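Local coordinates for putative YfrE protein (PDB 3BEE), which is of unknown function but is the TPR part of a membrane protein that probably takes part in cytochrome c-type biogenesis, at residues 5-10 against 37-42; 11-16 against 29-34. All coordinates share one frame; numbering follows the deposited sequence. Where two conformers were deposited one is given.

Helix 6-18 starts the fold near the N terminus, and helix 26-38 returns beside it in the antiparallel sense; contacts 1 and 2 both join this pair. Going along the chain, contact 1 opens at 5-10 and contact 2 follows at 11-16; contact 2 closes first, at 29-34, and contact 1 closes at 37-42, so the smaller loop nests inside the larger. Contact 2 is apolar packing along the hairpin. Contact 1 adds polar bonds where the chain leaves helix 26-38 for helix 43-55. Their centres lie about 9 Å apart, and Leu9 bridges them by packing on Leu31 and Gln34.

Contact 1: 5-10 against 37-42; sequences TATQLA and QLEPYN
Thr7 and Asn42 meet with their side chains crossing at about a right angle, and Asn42 ND2 donates to Thr7 OG1 over 3.0 Å. The bond is fairly straight (160° at the hydrogen) and lies close to the amide plane of Asn42. In Asn42, chi1 of -172° puts CG anti to the backbone N, and chi2 (-91°) turns the amide so that ND2 faces Thr7 OG1. ND2 makes a second bond, 2.9 Å to Glu39 OE1, which it meets from above the carboxylate plane. With OD1 accepting from Ala45 N as the N-cap of helix 43-55, both ends of this buried amide are engaged and its flip is fixed. Ala6 CB fits between the polar and apolar halves of the contact, 3.5 Å from Asn42 ND2 and lined also by Glu39 CB, CG and CD and by Leu38 CB. Beyond it, the Leu9 and Leu38 side chains cross at about a right angle, their CD1 methyls 4.0 Å apart. Two waters donate to the other carboxylate oxygen, Glu39 OE2; one accepts from Ala6 N (2.9 Å), the other is bonded to Thr7 OG1. Thr5 and Gln8 form a capping box at the start of helix 6-18. Two waters and an amide N-H on the carboxylate, beside the first turn of that helix, would favour its charged form, while the Asn42 amide ties helix 6-18 and the start of helix 43-55 to the turn that follows helix 26-38.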
ATOM      1  N   THR A   5       3.006 -13.973   8.043  1.00 44.69           N
ATOM      2  CA  THR A   5       2.637 -13.810   6.645  1.00 43.65           C
ATOM      3  C   THR A   5       2.957 -12.382   6.198  1.00 42.84           C
ATOM      4  O   THR A   5       3.193 -11.514   7.038  1.00 42.45           O
ATOM      5  CB  THR A   5       1.166 -14.125   6.422  1.00 43.59           C
ATOM      6  OG1 THR A   5       0.382 -13.188   7.161  1.00 43.58           O
ATOM      7  CG2 THR A   5       0.851 -15.564   6.896  1.00 43.36           C
ATOM      8  N   ALA A   6       2.975 -12.162   4.885  1.00 42.17           N
ATOM      9  CA  ALA A   6       3.229 -10.843   4.310  1.00 42.37           C
ATOM     10  C   ALA A   6       2.206  -9.827   4.814  1.00 42.51           C
ATOM     11  O   ALA A   6       2.540  -8.661   5.083  1.00 42.89           O
ATOM     12  CB  ALA A   6       3.207 -10.920   2.786  1.00 41.95           C
ATOM     13  N   THR A   7       0.960 -10.279   4.939  1.00 42.50           N
ATOM     14  CA  THR A   7      -0.137  -9.433   5.403  1.00 41.59           C
ATOM     15  C   THR A   7       0.044  -9.084   6.876  1.00 41.42           C
ATOM     16  O   THR A   7      -0.195  -7.954   7.269  1.00 42.07           O
ATOM     17  CB  THR A   7      -1.521 -10.086   5.110  1.00 42.55           C
ATOM     18  OG1 THR A   7      -1.632 -10.355   3.700  1.00 42.11           O
ATOM     19  CG2 THR A   7      -2.668  -9.157   5.523  1.00 41.19           C
ATOM     20  N   GLN A   8       0.524 -10.035   7.679  1.00 40.88           N
ATOM     21  CA  GLN A   8       0.855  -9.752   9.072  1.00 39.82           C
ATOM     22  C   GLN A   8       2.005  -8.735   9.239  1.00 39.06           C
ATOM     23  O   GLN A   8       1.960  -7.886  10.121  1.00 38.89           O
ATOM     24  CB  GLN A   8       1.117 -11.053   9.841  1.00 39.60           C
ATOM     25  CG  GLN A   8      -0.187 -11.826  10.093  1.00 39.28           C
ATOM     26  CD  GLN A   8      -0.004 -13.222  10.648  1.00 40.61           C
ATOM     27  OE1 GLN A   8       1.078 -13.817  10.571  1.00 39.36           O
ATOM     28  NE2 GLN A   8      -1.089 -13.772  11.202  1.00 39.58           N
ATOM     29  N   LEU A   9       3.028  -8.834   8.393  1.00 38.20           N
ATOM     30  CA  LEU A   9       4.104  -7.853   8.343  1.00 37.18           C
ATOM     31  C   LEU A   9       3.570  -6.459   7.940  1.00 36.18           C
ATOM     32  O   LEU A   9       3.916  -5.450   8.559  1.00 36.63           O
ATOM     33  CB  LEU A   9       5.212  -8.340   7.386  1.00 37.63           C
ATOM     34  CG  LEU A   9       6.006  -9.604   7.825  1.00 36.65           C
ATOM     35  CD1 LEU A   9       6.981 -10.026   6.731  1.00 38.43           C
ATOM     36  CD2 LEU A   9       6.755  -9.385   9.106  1.00 34.94           C
ATOM     37  N   ALA A  10       2.692  -6.419   6.941  1.00 35.56           N
ATOM     38  CA  ALA A  10       2.107  -5.171   6.462  1.00 34.79           C
ATOM     39  C   ALA A  10       1.171  -4.599   7.491  1.00 34.63           C
ATOM     40  O   ALA A  10       1.066  -3.384   7.600  1.00 35.37           O
ATOM     41  CB  ALA A  10       1.375  -5.387   5.186  1.00 34.90           C
ATOM     42  N   GLN A  37       8.604  -8.761  -0.310  1.00 40.19           N
ATOM     43  CA  GLN A  37       9.549  -9.832  -0.606  1.00 40.59           C
ATOM     44  C   GLN A  37       8.815 -11.185  -0.620  1.00 40.63           C
ATOM     45  O   GLN A  37       9.027 -12.016  -1.515  1.00 39.96           O
ATOM     46  CB  GLN A  37      10.692  -9.836   0.442  1.00 40.21           C
ATOM     47  CG  GLN A  37      11.765 -10.916   0.286  1.00 41.62           C
ATOM     48  CD  GLN A  37      12.553 -10.798  -1.003  1.00 42.53           C
ATOM     49  OE1 GLN A  37      12.854  -9.699  -1.464  1.00 42.31           O
ATOM     50  NE2 GLN A  37      12.906 -11.939  -1.588  1.00 44.35           N
ATOM     51  N   LEU A  38       7.945 -11.389   0.368  1.00 40.72           N
ATOM     52  CA  LEU A  38       7.089 -12.584   0.425  1.00 40.66           C
ATOM     53  C   LEU A  38       5.967 -12.590  -0.621  1.00 40.81           C
ATOM     54  O   LEU A  38       5.755 -13.607  -1.289  1.00 41.06           O
ATOM     55  CB  LEU A  38       6.497 -12.757   1.825  1.00 40.43           C
ATOM     56  CG  LEU A  38       7.476 -13.118   2.950  1.00 40.83           C
ATOM     57  CD1 LEU A  38       6.687 -13.091   4.233  1.00 42.34           C
ATOM     58  CD2 LEU A  38       8.133 -14.506   2.728  1.00 40.07           C
ATOM     59  N   GLU A  39       5.253 -11.471  -0.757  1.00 39.99           N
ATOM     60  CA  GLU A  39       4.137 -11.360  -1.701  1.00 40.07           C
ATOM     61  C   GLU A  39       4.240 -10.037  -2.450  1.00 39.83           C
ATOM     62  O   GLU A  39       3.793  -9.018  -1.933  1.00 39.83           O
ATOM     63  CB  GLU A  39       2.790 -11.390  -0.972  1.00 39.86           C
ATOM     64  CG  GLU A  39       2.392 -12.710  -0.330  1.00 40.23           C
ATOM     65  CD  GLU A  39       1.057 -12.611   0.390  1.00 40.24           C
ATOM     66  OE1 GLU A  39       0.209 -11.789  -0.033  1.00 42.44           O
ATOM     67  OE2 GLU A  39       0.837 -13.362   1.363  1.00 40.54           O
ATOM     68  N   PRO A  40       4.846 -10.042  -3.655  1.00 39.63           N
ATOM     69  CA  PRO A  40       5.094  -8.816  -4.431  1.00 39.34           C
ATOM     70  C   PRO A  40       3.850  -7.982  -4.716  1.00 39.06           C
ATOM     71  O   PRO A  40       3.979  -6.779  -4.979  1.00 39.20           O
ATOM     72  CB  PRO A  40       5.681  -9.347  -5.747  1.00 39.73           C
ATOM     73  CG  PRO A  40       6.307 -10.658  -5.370  1.00 39.22           C
ATOM     74  CD  PRO A  40       5.363 -11.239  -4.356  1.00 39.74           C
ATOM     75  N   TYR A  41       2.671  -8.596  -4.655  1.00 38.33           N
ATOM     76  CA  TYR A  41       1.412  -7.867  -4.893  1.00 38.87           C
ATOM     77  C   TYR A  41       0.526  -7.824  -3.644  1.00 38.09           C
ATOM     78  O   TYR A  41      -0.694  -7.694  -3.720  1.00 37.29           O
ATOM     79  CB  TYR A  41       0.672  -8.421  -6.142  1.00 39.90           C
ATOM     80  CG  TYR A  41       1.438  -8.129  -7.420  1.00 40.74           C
ATOM     81  CD1 TYR A  41       1.267  -6.912  -8.091  1.00 42.13           C
ATOM     82  CD2 TYR A  41       2.376  -9.036  -7.919  1.00 41.39           C
ATOM     83  CE1 TYR A  41       1.995  -6.610  -9.239  1.00 41.59           C
ATOM     84  CE2 TYR A  41       3.109  -8.753  -9.073  1.00 42.88           C
ATOM     85  CZ  TYR A  41       2.910  -7.537  -9.726  1.00 43.58           C
ATOM     86  OH  TYR A  41       3.626  -7.241 -10.867  1.00 43.57           O
ATOM     87  N   ASN A  42       1.160  -7.920  -2.478  1.00 37.59           N
ATOM     88  CA  ASN A  42       0.415  -7.880  -1.232  1.00 37.24           C
ATOM     89  C   ASN A  42      -0.441  -6.615  -1.136  1.00 37.16           C
ATOM     90  O   ASN A  42       0.062  -5.505  -1.278  1.00 36.02           O
ATOM     91  CB  ASN A  42       1.337  -7.978  -0.032  1.00 36.53           C
ATOM     92  CG  ASN A  42       0.576  -8.131   1.242  1.00 35.92           C
ATOM     93  OD1 ASN A  42       0.243  -7.141   1.896  1.00 35.01           O
ATOM     94  ND2 ASN A  42       0.260  -9.376   1.601  1.00 32.02           N
TER
HETATM   95  O   HOH W   1       2.700 -14.455   3.050  1.00 45.13           O
HETATM   96  O   HOH W   2      -0.700 -13.062   3.836  1.00 50.24           O

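Contact 2: 11-16 against 29-34; sequences AKATTL and SLLLEQ
Leu31 CD1 lies over one face of the flat Lys12-Ala13 peptide, 3.9 Å from Ala13 N. A second flat group, the carbonyl of Ala11, is approached from opposite faces of its plane: Thr15 N makes the helical bond and Thr15 OG1 adds one of 3.3 Å, both inside helix 6-18. Across the apolar interface, Ala13 CB points at helix 26-38 and meets two leucines, touching Leu31 CB at 3.8 Å and Leu32 CD2 at the same distance. Leu31 buries the most surface of any residue in the contact; its CG is anti to the carbonyl carbon (chi1 -76°), and the methyl beyond it reaches Leu16. There the two side chains cross at about a right angle and CD1 meets CD1 at 3.5 Å, a tight methyl contact. Lys12, its chain extended, passes its CG 4.0 Å from Leu31 CD1; these two side chains cross obliquely and the lysine end leads away. Leu32 leaves its backbone at a slant to helix 6-18, but its CD2 swings back onto Ala13, and the same side chain packs on Ala45, Leu48 and Ile49 of helix 43-55. The axes of the two short segments come within 8.5 Å. They run antiparallel at 158°, with Ala13 opposite Leu31. An antiparallel pair whose Leu32 also packs on the next helix is consistent with the helical hairpin of TPR folds.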
ATOM      1  N   ALA A  11       0.492  -5.458   8.254  1.00 33.46           N
ATOM      2  CA  ALA A  11      -0.382  -4.982   9.323  1.00 32.97           C
ATOM      3  C   ALA A  11       0.430  -4.308  10.441  1.00 33.40           C
ATOM      4  O   ALA A  11       0.017  -3.281  10.982  1.00 33.64           O
ATOM      5  CB  ALA A  11      -1.249  -6.131   9.890  1.00 32.53           C
ATOM      6  N   LYS A  12       1.580  -4.865  10.814  0.50 33.48           N
ATOM      7  CA  LYS A  12       2.381  -4.159  11.811  0.50 33.43           C
ATOM      8  C   LYS A  12       2.847  -2.838  11.228  0.50 34.05           C
ATOM      9  O   LYS A  12       2.783  -1.803  11.901  0.50 34.13           O
ATOM     10  CB  LYS A  12       3.574  -4.962  12.331  0.50 33.56           C
ATOM     11  CG  LYS A  12       4.205  -4.280  13.568  0.50 33.71           C
ATOM     12  CD  LYS A  12       5.312  -5.099  14.225  0.50 31.63           C
ATOM     13  CE  LYS A  12       5.928  -4.298  15.349  0.50 29.04           C
ATOM     14  NZ  LYS A  12       6.838  -5.088  16.185  0.50 30.08           N
ATOM     15  N   ALA A  13       3.301  -2.863   9.975  1.00 34.28           N
ATOM     16  CA  ALA A  13       3.725  -1.604   9.354  1.00 34.98           C
ATOM     17  C   ALA A  13       2.618  -0.562   9.428  1.00 35.65           C
ATOM     18  O   ALA A  13       2.884   0.607   9.708  1.00 37.26           O
ATOM     19  CB  ALA A  13       4.142  -1.816   7.910  1.00 34.73           C
ATOM     20  N   THR A  14       1.379  -0.983   9.172  1.00 36.44           N
ATOM     21  CA  THR A  14       0.208  -0.103   9.150  1.00 35.65           C
ATOM     22  C   THR A  14      -0.035   0.467  10.552  1.00 36.26           C
ATOM     23  O   THR A  14      -0.302   1.660  10.700  1.00 36.38           O
ATOM     24  CB  THR A  14      -1.041  -0.873   8.673  1.00 35.73           C
ATOM     25  OG1 THR A  14      -0.805  -1.409   7.368  1.00 35.62           O
ATOM     26  CG2 THR A  14      -2.314   0.023   8.667  1.00 34.67           C
ATOM     27  N   THR A  15       0.047  -0.377  11.581  1.00 36.67           N
ATOM     28  CA  THR A  15      -0.098   0.106  12.952  1.00 37.86           C
ATOM     29  C   THR A  15       0.967   1.167  13.295  1.00 38.89           C
ATOM     30  O   THR A  15       0.642   2.238  13.799  1.00 38.78           O
ATOM     31  CB  THR A  15      -0.050  -1.036  13.985  1.00 38.02           C
ATOM     32  OG1 THR A  15      -1.125  -1.947  13.740  1.00 38.73           O
ATOM     33  CG2 THR A  15      -0.220  -0.479  15.374  1.00 36.81           C
ATOM     34  N   LEU A  16       2.234   0.865  13.020  1.00 39.70           N
ATOM     35  CA  LEU A  16       3.307   1.812  13.300  1.00 40.99           C
ATOM     36  C   LEU A  16       3.151   3.108  12.510  1.00 41.61           C
ATOM     37  O   LEU A  16       3.463   4.174  13.034  1.00 42.77           O
ATOM     38  CB  LEU A  16       4.674   1.207  13.028  1.00 41.21           C
ATOM     39  CG  LEU A  16       5.093   0.014  13.872  1.00 42.38           C
ATOM     40  CD1 LEU A  16       6.144  -0.684  13.073  1.00 43.15           C
ATOM     41  CD2 LEU A  16       5.601   0.400  15.251  1.00 43.15           C
ATOM     42  N   SER A  29       9.150   1.056   6.575  1.00 36.08           N
ATOM     43  CA  SER A  29       9.582   0.738   5.226  1.00 37.27           C
ATOM     44  C   SER A  29      10.119  -0.684   5.165  1.00 37.55           C
ATOM     45  O   SER A  29       9.764  -1.430   4.244  1.00 37.90           O
ATOM     46  CB  SER A  29      10.651   1.719   4.716  1.00 37.82           C
ATOM     47  OG  SER A  29      10.191   3.070   4.852  1.00 42.35           O
ATOM     48  N   LEU A  30      10.962  -1.067   6.132  1.00 36.40           N
ATOM     49  CA  LEU A  30      11.481  -2.434   6.148  1.00 36.59           C
ATOM     50  C   LEU A  30      10.390  -3.507   6.280  1.00 36.91           C
ATOM     51  O   LEU A  30      10.438  -4.504   5.580  1.00 37.35           O
ATOM     52  CB  LEU A  30      12.573  -2.615   7.230  1.00 36.25           C
ATOM     53  CG  LEU A  30      13.352  -3.944   7.293  1.00 37.27           C
ATOM     54  CD1 LEU A  30      14.093  -4.305   5.959  1.00 36.18           C
ATOM     55  CD2 LEU A  30      14.365  -3.926   8.471  1.00 35.78           C
ATOM     56  N   LEU A  31       9.429  -3.319   7.189  1.00 37.30           N
ATOM     57  CA  LEU A  31       8.289  -4.251   7.327  1.00 38.12           C
ATOM     58  C   LEU A  31       7.514  -4.400   6.026  1.00 38.57           C
ATOM     59  O   LEU A  31       7.188  -5.516   5.628  1.00 39.37           O
ATOM     60  CB  LEU A  31       7.330  -3.844   8.464  1.00 37.58           C
ATOM     61  CG  LEU A  31       7.825  -4.150   9.885  1.00 38.26           C
ATOM     62  CD1 LEU A  31       7.085  -3.288  10.900  1.00 36.51           C
ATOM     63  CD2 LEU A  31       7.681  -5.627  10.253  1.00 34.54           C
ATOM     64  N   LEU A  32       7.275  -3.277   5.345  1.00 39.11           N
ATOM     65  CA  LEU A  32       6.661  -3.280   4.012  1.00 38.77           C
ATOM     66  C   LEU A  32       7.523  -3.985   2.977  1.00 39.55           C
ATOM     67  O   LEU A  32       7.007  -4.802   2.207  1.00 39.93           O
ATOM     68  CB  LEU A  32       6.362  -1.856   3.548  1.00 38.53           C
ATOM     69  CG  LEU A  32       5.277  -1.124   4.328  1.00 37.92           C
ATOM     70  CD1 LEU A  32       5.240   0.321   3.845  1.00 36.99           C
ATOM     71  CD2 LEU A  32       3.906  -1.780   4.150  1.00 36.22           C
ATOM     72  N   GLU A  33       8.824  -3.685   2.952  1.00 39.52           N
ATOM     73  CA  GLU A  33       9.734  -4.358   2.027  1.00 40.53           C
ATOM     74  C   GLU A  33       9.658  -5.859   2.179  1.00 39.98           C
ATOM     75  O   GLU A  33       9.735  -6.600   1.193  1.00 40.35           O
ATOM     76  CB  GLU A  33      11.188  -3.916   2.249  1.00 40.22           C
ATOM     77  CG  GLU A  33      11.511  -2.594   1.591  1.00 41.73           C
ATOM     78  CD  GLU A  33      12.930  -2.122   1.893  1.00 44.25           C
ATOM     79  OE1 GLU A  33      13.807  -2.939   2.321  1.00 45.40           O
ATOM     80  OE2 GLU A  33      13.163  -0.904   1.684  1.00 51.10           O
ATOM     81  N   GLN A  34       9.557  -6.309   3.433  1.00 39.24           N
ATOM     82  CA  GLN A  34       9.522  -7.729   3.732  1.00 38.41           C
ATOM     83  C   GLN A  34       8.215  -8.381   3.359  1.00 38.52           C
ATOM     84  O   GLN A  34       8.221  -9.498   2.871  1.00 38.24           O
ATOM     85  CB  GLN A  34       9.865  -7.974   5.200  1.00 38.57           C
ATOM     86  CG  GLN A  34      11.319  -7.633   5.459  1.00 37.69           C
ATOM     87  CD  GLN A  34      12.213  -8.543   4.666  1.00 40.29           C
ATOM     88  OE1 GLN A  34      12.901  -8.120   3.717  1.00 42.24           O
ATOM     89  NE2 GLN A  34      12.192  -9.818   5.027  1.00 37.33           N
TER